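Local atomic coordinates of hypothetical protein (Staphylococcus aureus subsp. aureus, PDB entry 1QYI), a protein that is of unknown function but probably acts as a hydrolase of the haloacid dehalogenase (HAD) superfamily, with a largely helical insert beside its parallel-sheet core. Residues Asn77-Phe82 and Val142-Ile147; Leu66-Ser71 and Gln135-Val140; Tyr27-Asp32 and Ile83-His88; His88-Leu93 and Glu153-Glu158; Ser14-Phe19 and Asp54-Ile59. All coordinates share one frame; numbering follows the deposited sequence.

Contact 1. Residues Asn77-Phe82 and Val142-Ile147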
# COMPACT_ATOMS: atom_id res chain seq x y z
N ASN A 77 2.61 3.30 3.08
CA ASN A 77 3.92 3.38 2.43
C ASN A 77 4.40 4.82 2.32
O ASN A 77 5.59 5.09 2.48
CB ASN A 77 3.89 2.75 1.04
CG ASN A 77 3.62 1.26 1.08
OD1 ASN A 77 2.48 0.82 1.28
ND2 ASN A 77 4.67 0.46 0.91
N TRP A 78 3.48 5.74 2.04
CA TRP A 78 3.83 7.15 1.92
C TRP A 78 4.49 7.59 3.23
O TRP A 78 5.60 8.14 3.23
CB TRP A 78 2.59 8.02 1.65
CG TRP A 78 1.89 7.72 0.34
CD1 TRP A 78 2.47 7.24 -0.82
CD2 TRP A 78 0.51 7.97 0.02
NE1 TRP A 78 1.53 7.17 -1.82
CE2 TRP A 78 0.32 7.61 -1.34
CE3 TRP A 78 -0.59 8.45 0.75
CZ2 TRP A 78 -0.92 7.73 -1.99
CZ3 TRP A 78 -1.83 8.57 0.10
CH2 TRP A 78 -1.98 8.21 -1.26
N ASP A 79 3.82 7.34 4.35
CA ASP A 79 4.36 7.72 5.65
C ASP A 79 5.72 7.06 5.92
O ASP A 79 6.66 7.73 6.37
CB ASP A 79 3.38 7.39 6.77
CG ASP A 79 2.09 8.19 6.69
OD1 ASP A 79 2.16 9.43 6.61
OD2 ASP A 79 1.01 7.57 6.71
N MSE A 80 5.81 5.76 5.65
CA MSE A 80 7.05 5.03 5.89
C MSE A 80 8.27 5.60 5.14
O MSE A 80 9.30 5.87 5.75
CB MSE A 80 6.88 3.56 5.52
CG MSE A 80 5.82 2.84 6.32
SE MSE A 80 5.87 0.93 6.04
CE MSE A 80 6.05 0.92 4.09
N LEU A 81 8.14 5.76 3.83
CA LEU A 81 9.23 6.28 3.03
C LEU A 81 9.56 7.71 3.47
O LEU A 81 10.71 8.13 3.40
CB LEU A 81 8.86 6.24 1.55
CG LEU A 81 7.71 7.11 1.05
CD1 LEU A 81 8.20 8.54 0.81
CD2 LEU A 81 7.17 6.53 -0.26
N PHE A 82 8.56 8.46 3.91
CA PHE A 82 8.79 9.83 4.36
C PHE A 82 9.67 9.86 5.61
O PHE A 82 10.66 10.58 5.65
CB PHE A 82 7.47 10.54 4.66
CG PHE A 82 7.64 11.92 5.24
CD1 PHE A 82 8.05 12.99 4.45
CD2 PHE A 82 7.36 12.16 6.59
CE1 PHE A 82 8.18 14.27 4.97
CE2 PHE A 82 7.48 13.44 7.13
CZ PHE A 82 7.89 14.50 6.32
N VAL A 142 4.14 3.61 20.13
CA VAL A 142 3.32 3.16 19.03
C VAL A 142 2.25 4.20 18.69
O VAL A 142 1.68 4.82 19.58
CB VAL A 142 2.62 1.83 19.37
CG1 VAL A 142 1.73 1.39 18.23
CG2 VAL A 142 3.66 0.76 19.68
N GLY A 143 2.00 4.40 17.39
CA GLY A 143 0.99 5.37 16.98
C GLY A 143 1.52 6.37 15.96
O GLY A 143 2.45 7.12 16.25
N LYS A 144 0.92 6.38 14.77
CA LYS A 144 1.34 7.28 13.72
C LYS A 144 1.61 8.69 14.24
O LYS A 144 2.70 9.22 14.07
CB LYS A 144 0.29 7.33 12.60
CG LYS A 144 0.69 8.18 11.41
CD LYS A 144 -0.38 8.14 10.33
CE LYS A 144 -0.16 9.21 9.27
NZ LYS A 144 -1.15 9.08 8.18
N ASN A 145 0.60 9.28 14.87
CA ASN A 145 0.71 10.62 15.43
C ASN A 145 1.96 10.77 16.30
O ASN A 145 2.69 11.76 16.21
CB ASN A 145 -0.54 10.95 16.26
CG ASN A 145 -0.83 9.91 17.34
OD1 ASN A 145 -1.64 10.14 18.24
ND2 ASN A 145 -0.17 8.76 17.25
N ASN A 146 2.21 9.76 17.13
CA ASN A 146 3.36 9.71 18.04
C ASN A 146 4.67 9.60 17.28
O ASN A 146 5.68 10.19 17.68
CB ASN A 146 3.23 8.51 18.99
CG ASN A 146 1.90 8.49 19.73
OD1 ASN A 146 1.59 9.42 20.48
ND2 ASN A 146 1.12 7.43 19.53
N ILE A 147 4.66 8.84 16.19
CA ILE A 147 5.86 8.67 15.38
C ILE A 147 6.26 10.00 14.76
O ILE A 147 7.43 10.35 14.73
CB ILE A 147 5.62 7.65 14.25
CG1 ILE A 147 5.33 6.26 14.85
CG2 ILE A 147 6.83 7.61 13.31
CD1 ILE A 147 4.87 5.24 13.85
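Asp79 and Lys144 carry this contact alone, each giving up about 40 Å² of surface, and they meet through their charged ends. Lys144 NZ donates to Asp79 OD2 at 3.0 Å, a hydrogen bond within a salt bridge that ties the first turn of helix 77-93 to the start of helix 144-158, in the helical insert of this probable HAD protein. The ammonium comes in on the syn side of that oxygen, yet 32° out of the carboxylate plane. The fully extended Lys144 chain spans a backbone separation of 8.6 Å between the CA atoms of Asp79 and Lys144, and the two side chains cross at roughly a right angle. Lys144 CE lies 3.3 Å from Asp79 OD2, so the end of the chain rests against the carboxylate. The second oxygen, OD1, takes a hydrogen bond from Trp174 NE1 and a weak one involving Tyr148 OH. With its two oxygens engaged by different partners, the buried Asp79 is held in a defined rotation, and the nearby positive charge should favour its ionised form.

Contact 2. Residues Leu66-Ser71 and Gln135-Val140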
# COMPACT_ATOMS: atom_id res chain seq x y z
N LEU A 66 11.58 -1.63 7.82
CA LEU A 66 10.26 -1.79 7.25
C LEU A 66 9.28 -2.52 8.17
O LEU A 66 8.08 -2.21 8.18
CB LEU A 66 10.38 -2.54 5.92
CG LEU A 66 9.12 -2.98 5.17
CD1 LEU A 66 8.13 -1.83 5.03
CD2 LEU A 66 9.53 -3.52 3.81
N ASN A 67 9.78 -3.48 8.94
CA ASN A 67 8.94 -4.23 9.87
C ASN A 67 8.73 -3.52 11.20
O ASN A 67 7.73 -3.74 11.88
CB ASN A 67 9.53 -5.62 10.12
CG ASN A 67 9.47 -6.51 8.91
OD1 ASN A 67 8.41 -6.68 8.30
ND2 ASN A 67 10.61 -7.09 8.53
N LYS A 68 9.68 -2.66 11.56
CA LYS A 68 9.59 -1.91 12.81
C LYS A 68 8.47 -0.87 12.68
O LYS A 68 7.69 -0.68 13.61
CB LYS A 68 10.92 -1.19 13.11
CG LYS A 68 11.27 -1.06 14.61
CD LYS A 68 10.10 -0.54 15.46
CE LYS A 68 10.52 -0.28 16.92
NZ LYS A 68 11.06 -1.49 17.61
N LEU A 69 8.40 -0.22 11.52
CA LEU A 69 7.38 0.79 11.26
C LEU A 69 6.00 0.17 11.32
O LEU A 69 5.02 0.83 11.66
CB LEU A 69 7.60 1.42 9.89
CG LEU A 69 8.97 2.06 9.64
CD1 LEU A 69 9.09 2.43 8.17
CD2 LEU A 69 9.15 3.29 10.51
N LYS A 70 5.91 -1.11 10.97
CA LYS A 70 4.63 -1.82 11.01
C LYS A 70 4.21 -2.02 12.46
O LYS A 70 3.11 -1.65 12.86
CB LYS A 70 4.75 -3.17 10.31
CG LYS A 70 5.24 -3.07 8.88
CD LYS A 70 4.20 -2.45 7.96
CE LYS A 70 3.31 -3.53 7.34
NZ LYS A 70 4.10 -4.41 6.43
N SER A 71 5.10 -2.58 13.26
CA SER A 71 4.80 -2.83 14.67
C SER A 71 4.48 -1.55 15.45
O SER A 71 3.93 -1.63 16.55
CB SER A 71 5.96 -3.56 15.35
OG SER A 71 7.03 -2.67 15.67
N GLN A 135 17.79 3.04 14.32
CA GLN A 135 18.30 3.43 15.62
C GLN A 135 17.59 4.71 16.06
O GLN A 135 17.95 5.33 17.06
CB GLN A 135 19.80 3.66 15.54
CG GLN A 135 20.57 2.43 15.07
CD GLN A 135 22.04 2.74 14.82
OE1 GLN A 135 22.85 1.83 14.64
NE2 GLN A 135 22.38 4.02 14.81
N PHE A 136 16.58 5.09 15.30
CA PHE A 136 15.79 6.27 15.59
C PHE A 136 14.51 5.81 16.29
O PHE A 136 14.07 6.42 17.27
CB PHE A 136 15.44 7.01 14.30
CG PHE A 136 14.25 7.91 14.41
CD1 PHE A 136 14.30 9.08 15.18
CD2 PHE A 136 13.05 7.58 13.79
CE1 PHE A 136 13.17 9.89 15.31
CE2 PHE A 136 11.92 8.38 13.91
CZ PHE A 136 11.98 9.54 14.67
N LEU A 137 13.92 4.73 15.79
CA LEU A 137 12.68 4.18 16.32
C LEU A 137 12.86 3.45 17.65
O LEU A 137 11.88 3.16 18.34
CB LEU A 137 12.06 3.22 15.29
CG LEU A 137 11.92 3.77 13.86
CD1 LEU A 137 11.64 2.63 12.93
CD2 LEU A 137 10.84 4.82 13.80
N ASP A 138 14.11 3.17 18.00
CA ASP A 138 14.47 2.49 19.25
C ASP A 138 13.50 2.77 20.38
O ASP A 138 12.94 1.85 20.96
CB ASP A 138 15.88 2.89 19.68
CG ASP A 138 16.95 2.07 18.98
OD1 ASP A 138 18.14 2.48 19.02
OD2 ASP A 138 16.60 1.01 18.42
N ASN A 139 13.30 4.05 20.69
CA ASN A 139 12.38 4.43 21.76
C ASN A 139 11.33 5.39 21.23
O ASN A 139 11.45 6.61 21.36
CB ASN A 139 13.15 5.06 22.93
CG ASN A 139 14.01 6.24 22.50
OD1 ASN A 139 14.08 6.57 21.32
ND2 ASN A 139 14.66 6.88 23.47
N VAL A 140 10.29 4.84 20.61
CA VAL A 140 9.19 5.63 20.05
C VAL A 140 7.87 4.93 20.37
O VAL A 140 7.71 3.74 20.11
CB VAL A 140 9.34 5.79 18.51
CG1 VAL A 140 8.25 6.69 17.96
CG2 VAL A 140 10.71 6.37 18.19
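Leu69 and Leu137 supply the closest apolar touch: Leu69 CD2 lies 3.5 Å from Leu137 CD1 and 4.0 Å from Leu137 CD2, so one methyl of Leu69 faces both branches of the other leucine. The two side chains cross at about a right angle. Leu137 turns its CG anti to its carbonyl carbon (chi1 -50°), and from there its branches extend to helix 64-71. The second apolar element is the aliphatic part of Lys68, which runs past Leu137 in the opposite direction. Its CB is 3.9 Å from Leu137 CD1, and a bend at chi2 (-48°) folds the chain so that Lys68 CE lies 4.0 Å from Leu137 O; the bend at chi4 sets only NZ. Lysine thus works here mainly as a hydrocarbon wall.

Polar interactions across the two segments are sparse. No hydrogen bond links them, and Lys68 NZ stays 6.1 Å from Asp138 OD2, too far for an ion pair, although the charges may still attract. Within helix 64-71, Ser71 OG donates to Lys68 O at 2.9 Å.

Outside the two segments, Leu69 also packs on selenomethionine Met80 of helix 77-93, and Leu137 on Leu72. Next to Leu137, Phe136 reaches Ile87 of helix 77-93 and Ala150 and Leu151 of helix 144-158, which puts the short, weakly bonded helix 134-137 in touch with helices 64-71, 77-93 and 144-158.

Contact 3. Residues Tyr27-Asp32 and Ile83-His88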
# COMPACT_ATOMS: atom_id res chain seq x y z
N TYR A 27 15.57 6.29 -2.08
CA TYR A 27 16.82 6.26 -2.82
C TYR A 27 16.90 7.35 -3.92
O TYR A 27 17.92 8.02 -4.07
CB TYR A 27 17.03 4.85 -3.41
CG TYR A 27 18.46 4.51 -3.78
CD1 TYR A 27 19.50 4.54 -2.84
CD2 TYR A 27 18.78 4.14 -5.09
CE1 TYR A 27 20.82 4.23 -3.19
CE2 TYR A 27 20.08 3.82 -5.46
CZ TYR A 27 21.09 3.87 -4.52
OH TYR A 27 22.38 3.58 -4.93
N GLU A 28 15.83 7.54 -4.68
CA GLU A 28 15.86 8.56 -5.72
C GLU A 28 15.95 9.96 -5.13
O GLU A 28 16.53 10.87 -5.72
CB GLU A 28 14.62 8.50 -6.58
CG GLU A 28 14.75 9.30 -7.85
CD GLU A 28 13.42 9.57 -8.49
OE1 GLU A 28 12.48 8.75 -8.29
OE2 GLU A 28 13.32 10.60 -9.21
N LEU A 29 15.34 10.13 -3.97
CA LEU A 29 15.36 11.42 -3.28
C LEU A 29 16.74 11.65 -2.66
O LEU A 29 17.04 12.74 -2.18
CB LEU A 29 14.29 11.43 -2.18
CG LEU A 29 13.08 12.36 -2.30
CD1 LEU A 29 12.69 12.58 -3.75
CD2 LEU A 29 11.93 11.74 -1.51
N LEU A 30 17.59 10.63 -2.71
CA LEU A 30 18.91 10.75 -2.11
C LEU A 30 20.08 10.90 -3.07
O LEU A 30 20.98 11.69 -2.81
CB LEU A 30 19.14 9.55 -1.19
CG LEU A 30 19.47 9.74 0.28
CD1 LEU A 30 18.75 10.90 0.93
CD2 LEU A 30 19.10 8.45 0.93
N MSE A 31 20.04 10.15 -4.17
CA MSE A 31 21.12 10.15 -5.16
C MSE A 31 20.85 11.00 -6.39
O MSE A 31 21.80 11.49 -7.01
CB MSE A 31 21.42 8.72 -5.63
CG MSE A 31 21.59 7.70 -4.51
SE MSE A 31 22.92 8.21 -3.19
CE MSE A 31 24.17 6.75 -3.53
N ASP A 32 19.60 11.17 -6.79
CA ASP A 32 19.37 11.95 -8.00
C ASP A 32 19.74 13.42 -7.87
O ASP A 32 19.47 14.08 -6.87
CB ASP A 32 17.93 11.84 -8.48
CG ASP A 32 17.78 12.27 -9.93
OD1 ASP A 32 17.83 13.49 -10.18
OD2 ASP A 32 17.64 11.40 -10.81
N ILE A 83 9.30 9.09 6.64
CA ILE A 83 10.06 9.06 7.89
C ILE A 83 11.49 8.58 7.67
O ILE A 83 12.44 9.16 8.20
CB ILE A 83 9.36 8.15 8.97
CG1 ILE A 83 8.70 9.01 10.06
CG2 ILE A 83 10.37 7.27 9.69
CD1 ILE A 83 7.52 9.86 9.62
N VAL A 84 11.65 7.53 6.87
CA VAL A 84 12.97 6.98 6.56
C VAL A 84 13.84 8.02 5.84
O VAL A 84 15.03 8.13 6.10
CB VAL A 84 12.83 5.71 5.69
CG1 VAL A 84 14.18 5.32 5.10
CG2 VAL A 84 12.27 4.57 6.54
N PHE A 85 13.24 8.79 4.94
CA PHE A 85 13.99 9.78 4.21
C PHE A 85 14.31 11.01 5.06
O PHE A 85 15.31 11.69 4.82
CB PHE A 85 13.23 10.21 2.96
CG PHE A 85 13.87 11.34 2.24
CD1 PHE A 85 15.01 11.14 1.47
CD2 PHE A 85 13.37 12.64 2.38
CE1 PHE A 85 15.64 12.22 0.85
CE2 PHE A 85 13.99 13.73 1.77
CZ PHE A 85 15.13 13.52 1.00
N SER A 86 13.47 11.29 6.05
CA SER A 86 13.69 12.45 6.92
C SER A 86 14.89 12.21 7.85
O SER A 86 15.68 13.12 8.11
CB SER A 86 12.44 12.74 7.76
OG SER A 86 11.40 13.26 6.97
N ILE A 87 15.02 10.97 8.33
CA ILE A 87 16.10 10.58 9.23
C ILE A 87 17.45 10.80 8.55
O ILE A 87 18.41 11.23 9.19
CB ILE A 87 15.95 9.10 9.64
CG1 ILE A 87 14.62 8.91 10.37
CG2 ILE A 87 17.10 8.67 10.54
CD1 ILE A 87 14.47 9.86 11.55
N HIS A 88 17.51 10.52 7.26
CA HIS A 88 18.74 10.71 6.51
C HIS A 88 18.92 12.18 6.17
O HIS A 88 20.04 12.66 6.10
CB HIS A 88 18.74 9.89 5.23
CG HIS A 88 18.83 8.42 5.47
ND1 HIS A 88 19.69 7.87 6.41
CD2 HIS A 88 18.20 7.37 4.90
CE1 HIS A 88 19.56 6.56 6.41
NE2 HIS A 88 18.67 6.22 5.49
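Phe85 and Leu29 form the tight half of this contact. Leu29 CD2 sits 4.1 Å from the Phe85 ring centroid and only 5° off the ring normal, a CH-pi contact directly over the face. Leu29 CB and the carbonyl oxygen Leu29 O each come within 3.4 Å of Phe85 CE1, so backbone and side chain of one residue both meet that corner of the ring. From the neighbouring position Leu30 CD1 also lies 3.4 Å from Phe85 CE1, at an oblique angle. A chi1 of 173°, which sets CG opposite the backbone N, throws the ring out from helix 77-93 to reach Leu29 and Leu30.

One turn further on, packing is looser. Leu30 CD2 approaches His88 CD2 no closer than 4.2 Å, again obliquely, and no hydrogen bond crosses between the segments. The residues in contact are nonetheless all buried; partial exposure begins at Asp32, just past the end of helix 16-31, whose OD2 is bonded to Trp44 NE1.

The short helix axes approach to 10.5 Å with 23° between their N-to-C directions, a nearly parallel pair with the Phe85 ring lying between them. Leu29 and Phe85 also both touch helix 172-195. Such packing suits the all-helical insert that follows strand 3-6, consistent with a cap of the kind placed there in many HAD enzymes.

Contact 4. Residues His88-Leu93 and Glu153-Glu158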
# COMPACT_ATOMS: atom_id res chain seq x y z
N HIS A 88 17.51 10.52 7.26
CA HIS A 88 18.74 10.71 6.51
C HIS A 88 18.92 12.18 6.17
O HIS A 88 20.04 12.66 6.10
CB HIS A 88 18.74 9.89 5.23
CG HIS A 88 18.83 8.42 5.47
ND1 HIS A 88 19.69 7.87 6.41
CD2 HIS A 88 18.20 7.37 4.90
CE1 HIS A 88 19.56 6.56 6.41
NE2 HIS A 88 18.67 6.22 5.49
N LEU A 89 17.81 12.88 5.95
CA LEU A 89 17.90 14.29 5.62
C LEU A 89 18.44 15.03 6.83
O LEU A 89 19.40 15.79 6.72
CB LEU A 89 16.52 14.84 5.24
CG LEU A 89 16.50 16.34 4.93
CD1 LEU A 89 17.47 16.64 3.81
CD2 LEU A 89 15.10 16.77 4.56
N ILE A 90 17.83 14.79 7.98
CA ILE A 90 18.25 15.42 9.23
C ILE A 90 19.73 15.10 9.49
O ILE A 90 20.48 15.93 9.99
CB ILE A 90 17.36 14.92 10.43
CG1 ILE A 90 15.95 15.48 10.30
CG2 ILE A 90 17.94 15.36 11.77
CD1 ILE A 90 14.90 14.71 11.06
N ASP A 91 20.14 13.89 9.11
CA ASP A 91 21.51 13.42 9.29
C ASP A 91 22.52 14.21 8.44
O ASP A 91 23.63 14.50 8.87
CB ASP A 91 21.59 11.92 8.98
CG ASP A 91 22.86 11.28 9.49
OD1 ASP A 91 23.34 11.68 10.58
OD2 ASP A 91 23.36 10.34 8.83
N ILE A 92 22.11 14.53 7.21
CA ILE A 92 22.94 15.28 6.29
C ILE A 92 22.94 16.76 6.69
O ILE A 92 23.94 17.46 6.52
CB ILE A 92 22.41 15.13 4.82
CG1 ILE A 92 22.42 13.66 4.42
CG2 ILE A 92 23.28 15.92 3.85
CD1 ILE A 92 21.83 13.39 3.06
N LEU A 93 21.81 17.24 7.22
CA LEU A 93 21.70 18.63 7.64
C LEU A 93 22.51 18.98 8.88
O LEU A 93 22.78 20.15 9.13
CB LEU A 93 20.24 19.00 7.88
CG LEU A 93 19.37 19.01 6.64
CD1 LEU A 93 17.93 19.17 7.07
CD2 LEU A 93 19.78 20.14 5.71
N GLU A 153 10.67 16.22 17.12
CA GLU A 153 11.50 16.51 18.27
C GLU A 153 12.95 16.21 17.93
O GLU A 153 13.86 16.94 18.34
CB GLU A 153 11.05 15.64 19.46
CG GLU A 153 12.11 15.37 20.53
CD GLU A 153 12.18 16.44 21.61
OE1 GLU A 153 12.52 17.60 21.28
OE2 GLU A 153 11.89 16.11 22.79
N PHE A 154 13.16 15.14 17.18
CA PHE A 154 14.50 14.73 16.76
C PHE A 154 15.14 15.80 15.89
O PHE A 154 16.32 16.13 16.05
CB PHE A 154 14.41 13.43 15.98
CG PHE A 154 15.73 12.83 15.63
CD1 PHE A 154 16.52 12.24 16.60
CD2 PHE A 154 16.19 12.85 14.31
CE1 PHE A 154 17.75 11.67 16.28
CE2 PHE A 154 17.41 12.28 13.97
CZ PHE A 154 18.19 11.69 14.96
N ALA A 155 14.36 16.34 14.96
CA ALA A 155 14.86 17.37 14.06
C ALA A 155 15.22 18.66 14.81
O ALA A 155 16.24 19.27 14.51
CB ALA A 155 13.83 17.66 12.98
N THR A 156 14.40 19.05 15.78
CA THR A 156 14.67 20.28 16.55
C THR A 156 15.92 20.15 17.42
O THR A 156 16.75 21.05 17.45
CB THR A 156 13.48 20.68 17.47
OG1 THR A 156 13.38 19.74 18.55
CG2 THR A 156 12.18 20.72 16.70
N THR A 157 16.04 19.02 18.12
CA THR A 157 17.20 18.79 18.99
C THR A 157 18.49 18.58 18.19
O THR A 157 19.56 19.07 18.57
CB THR A 157 16.98 17.58 19.95
OG1 THR A 157 16.77 16.39 19.18
CG2 THR A 157 15.77 17.82 20.86
N GLU A 158 18.40 17.85 17.08
CA GLU A 158 19.56 17.58 16.24
C GLU A 158 20.00 18.81 15.45
O GLU A 158 21.18 19.14 15.40
CB GLU A 158 19.26 16.43 15.28
CG GLU A 158 19.15 15.09 15.97
CD GLU A 158 20.43 14.73 16.70
OE1 GLU A 158 21.49 14.75 16.05
OE2 GLU A 158 20.36 14.44 17.91
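Segments 88-93 and 153-158, of helices 77-93 and 144-158, run almost parallel, their local axes 5° apart and 10.3 Å at closest approach, and the nearest backbone pair is Ile90 and Ala155 with CA atoms 6.2 Å apart. The pair belongs to the helical bundle of the probable cap of this HAD-like protein, near the far end from the parallel sheet. Within 88-93, Ile90 makes all the side-chain contacts to 153-158. Its two branches share the work. Ile90 CG2 reaches Phe154 CE2 at 3.8 Å and Glu158 CB at 3.9 Å, while CD1 at the end of the other branch lies 3.7 Å from Ala155 CB. The small Ala155 leaves room for this close backbone approach. Phe154, whose chi1 of -174° carries the ring away from its own backbone N, swings that ring toward Ile90 and also meets Phe136 edge-to-face. The acid end of Glu158 is occupied outside the apolar patch, where OE1 forms a salt bridge with Lys94 NZ. Two neighbours meet the Phe154 ring from different directions: Ile90 CD1 lies in the ring plane at its edge, and Glu158 CG sits 3.6 Å above the centre of one face.

Contact 5. Residues Ser14-Phe19 and Asp54-Ile59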
# COMPACT_ATOMS: atom_id res chain seq x y z
N SER A 14 0.54 -9.47 -4.36
CA SER A 14 1.09 -9.18 -3.04
C SER A 14 1.37 -7.69 -2.96
O SER A 14 1.20 -6.98 -3.95
CB SER A 14 2.36 -9.99 -2.78
OG SER A 14 3.29 -9.85 -3.84
N GLU A 15 1.77 -7.22 -1.79
CA GLU A 15 2.05 -5.80 -1.59
C GLU A 15 3.53 -5.45 -1.67
O GLU A 15 3.91 -4.29 -1.52
CB GLU A 15 1.53 -5.35 -0.23
CG GLU A 15 0.02 -5.33 -0.10
CD GLU A 15 -0.43 -5.00 1.32
OE1 GLU A 15 -0.05 -5.75 2.24
OE2 GLU A 15 -1.16 -4.00 1.50
N GLU A 16 4.37 -6.46 -1.90
CA GLU A 16 5.82 -6.30 -1.98
C GLU A 16 6.30 -5.11 -2.81
O GLU A 16 7.15 -4.34 -2.36
CB GLU A 16 6.46 -7.57 -2.54
CG GLU A 16 6.42 -8.76 -1.59
CD GLU A 16 7.16 -8.49 -0.29
OE1 GLU A 16 8.36 -8.13 -0.34
OE2 GLU A 16 6.54 -8.63 0.78
N ARG A 17 5.76 -4.98 -4.02
CA ARG A 17 6.14 -3.90 -4.92
C ARG A 17 5.99 -2.55 -4.23
O ARG A 17 6.74 -1.62 -4.51
CB ARG A 17 5.29 -3.95 -6.18
CG ARG A 17 6.03 -3.58 -7.46
CD ARG A 17 6.71 -4.80 -8.09
NE ARG A 17 8.16 -4.81 -7.88
CZ ARG A 17 9.03 -5.41 -8.70
NH1 ARG A 17 8.61 -6.03 -9.79
NH2 ARG A 17 10.33 -5.37 -8.44
N CYS A 18 5.00 -2.43 -3.35
CA CYS A 18 4.79 -1.17 -2.64
C CYS A 18 6.05 -0.86 -1.84
O CYS A 18 6.58 0.25 -1.93
CB CYS A 18 3.58 -1.27 -1.69
SG CYS A 18 1.96 -1.18 -2.51
N PHE A 19 6.52 -1.84 -1.08
CA PHE A 19 7.73 -1.67 -0.28
C PHE A 19 8.93 -1.38 -1.19
O PHE A 19 9.86 -0.66 -0.81
CB PHE A 19 7.97 -2.92 0.57
CG PHE A 19 6.74 -3.40 1.31
CD1 PHE A 19 5.95 -2.51 2.03
CD2 PHE A 19 6.39 -4.75 1.29
CE1 PHE A 19 4.82 -2.95 2.71
CE2 PHE A 19 5.26 -5.20 1.97
CZ PHE A 19 4.47 -4.30 2.68
N ASP A 54 18.25 -4.89 -4.25
CA ASP A 54 19.43 -4.47 -3.52
C ASP A 54 19.15 -3.15 -2.82
O ASP A 54 19.45 -2.96 -1.64
CB ASP A 54 20.61 -4.30 -4.47
CG ASP A 54 21.84 -3.80 -3.76
OD1 ASP A 54 22.38 -4.55 -2.92
OD2 ASP A 54 22.24 -2.64 -4.03
N ILE A 55 18.57 -2.22 -3.57
CA ILE A 55 18.24 -0.90 -3.04
C ILE A 55 17.38 -1.03 -1.79
O ILE A 55 17.71 -0.48 -0.74
CB ILE A 55 17.54 -0.08 -4.15
CG1 ILE A 55 18.56 0.20 -5.27
CG2 ILE A 55 16.92 1.20 -3.58
CD1 ILE A 55 17.99 0.57 -6.62
N ARG A 56 16.29 -1.78 -1.92
CA ARG A 56 15.36 -2.04 -0.82
C ARG A 56 16.10 -2.61 0.38
O ARG A 56 15.85 -2.23 1.54
CB ARG A 56 14.30 -3.03 -1.27
CG ARG A 56 13.37 -3.46 -0.15
CD ARG A 56 12.29 -4.40 -0.65
NE ARG A 56 11.60 -5.00 0.48
CZ ARG A 56 10.46 -5.66 0.40
NH1 ARG A 56 9.85 -5.80 -0.77
NH2 ARG A 56 9.91 -6.16 1.50
N ASN A 57 16.99 -3.54 0.10
CA ASN A 57 17.76 -4.17 1.14
C ASN A 57 18.62 -3.15 1.87
O ASN A 57 18.67 -3.14 3.10
CB ASN A 57 18.65 -5.26 0.55
CG ASN A 57 19.54 -5.88 1.58
OD1 ASN A 57 19.07 -6.35 2.61
ND2 ASN A 57 20.84 -5.89 1.31
N ARG A 58 19.29 -2.28 1.12
CA ARG A 58 20.13 -1.26 1.74
C ARG A 58 19.33 -0.25 2.55
O ARG A 58 19.64 0.02 3.71
CB ARG A 58 20.93 -0.50 0.68
CG ARG A 58 22.03 -1.28 -0.01
CD ARG A 58 22.85 -0.31 -0.84
NE ARG A 58 23.51 0.67 0.02
CZ ARG A 58 23.97 1.85 -0.40
NH1 ARG A 58 23.84 2.21 -1.67
NH2 ARG A 58 24.57 2.66 0.46
N ILE A 59 18.30 0.32 1.93
CA ILE A 59 17.46 1.32 2.57
C ILE A 59 16.80 0.81 3.86
O ILE A 59 16.96 1.41 4.92
CB ILE A 59 16.34 1.84 1.61
CG1 ILE A 59 16.97 2.42 0.34
CG2 ILE A 59 15.51 2.93 2.29
CD1 ILE A 59 17.95 3.57 0.60
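Arg56 meets Glu16 at an edge of its guanidinium and Phe19 across one face. Glu16 OE1 accepts from both terminal nitrogens: Arg56 NH1 donates at 2.8 Å, while the bond from Arg56 NH2 to the same OE1, at 3.1 Å, is weak. The carboxylate and guanidinium planes are turned only 17° apart, yet they are not coplanar, since NH1 reaches OE1 from above the carboxylate plane, 40° out of it. The side chains themselves cross at about a right angle. Arg56 arrives fully extended, its CG anti to the backbone N (chi1 174°), which lets it reach across from helix 49-60.

The contact joins the start of helix 16-31 to helix 49-60, the first helices after strand 3-6 and hence the opening part of the helical insert, in the place where many HAD proteins carry a cap.

Phe19 lies alongside the arginine and points the same way. Its CB stands 3.6 Å above the centre of the Arg56 guanidinium, an aliphatic lid on the charged group, whereas the ring is steeply inclined to that group and reaches Arg56 NH2 obliquely through CD2 at 3.8 Å. The other oxygen, Glu16 OE2, lies in the Phe19 ring plane at its edge. Beyond the two segments Arg56 has further acidic partners: NH1 forms a salt bridge to Asp20 OD1, and NH2 one to Asp63 OD2.

All five contacts join helices of the insert that follows strand 3-6. Contacts 2, 3 and 5 are buried, while 1 and 4 are only partly so. Contacts 1 and 4 hold the same helices, 77-93 and 144-158, at points about 16 Å apart between centres: by a salt bridge at the first and by isoleucine packing at the second. Contact 3 joins helix 77-93 to helix 16-31, whose start is held by contact 5. Chemistry does not simply follow burial, as contacts 2 and 3 are apolar whereas contact 5 buries an arginine among carboxylates. Met80 CE, 3.6 Å from Leu66 CD1, links contacts 1 and 2 directly.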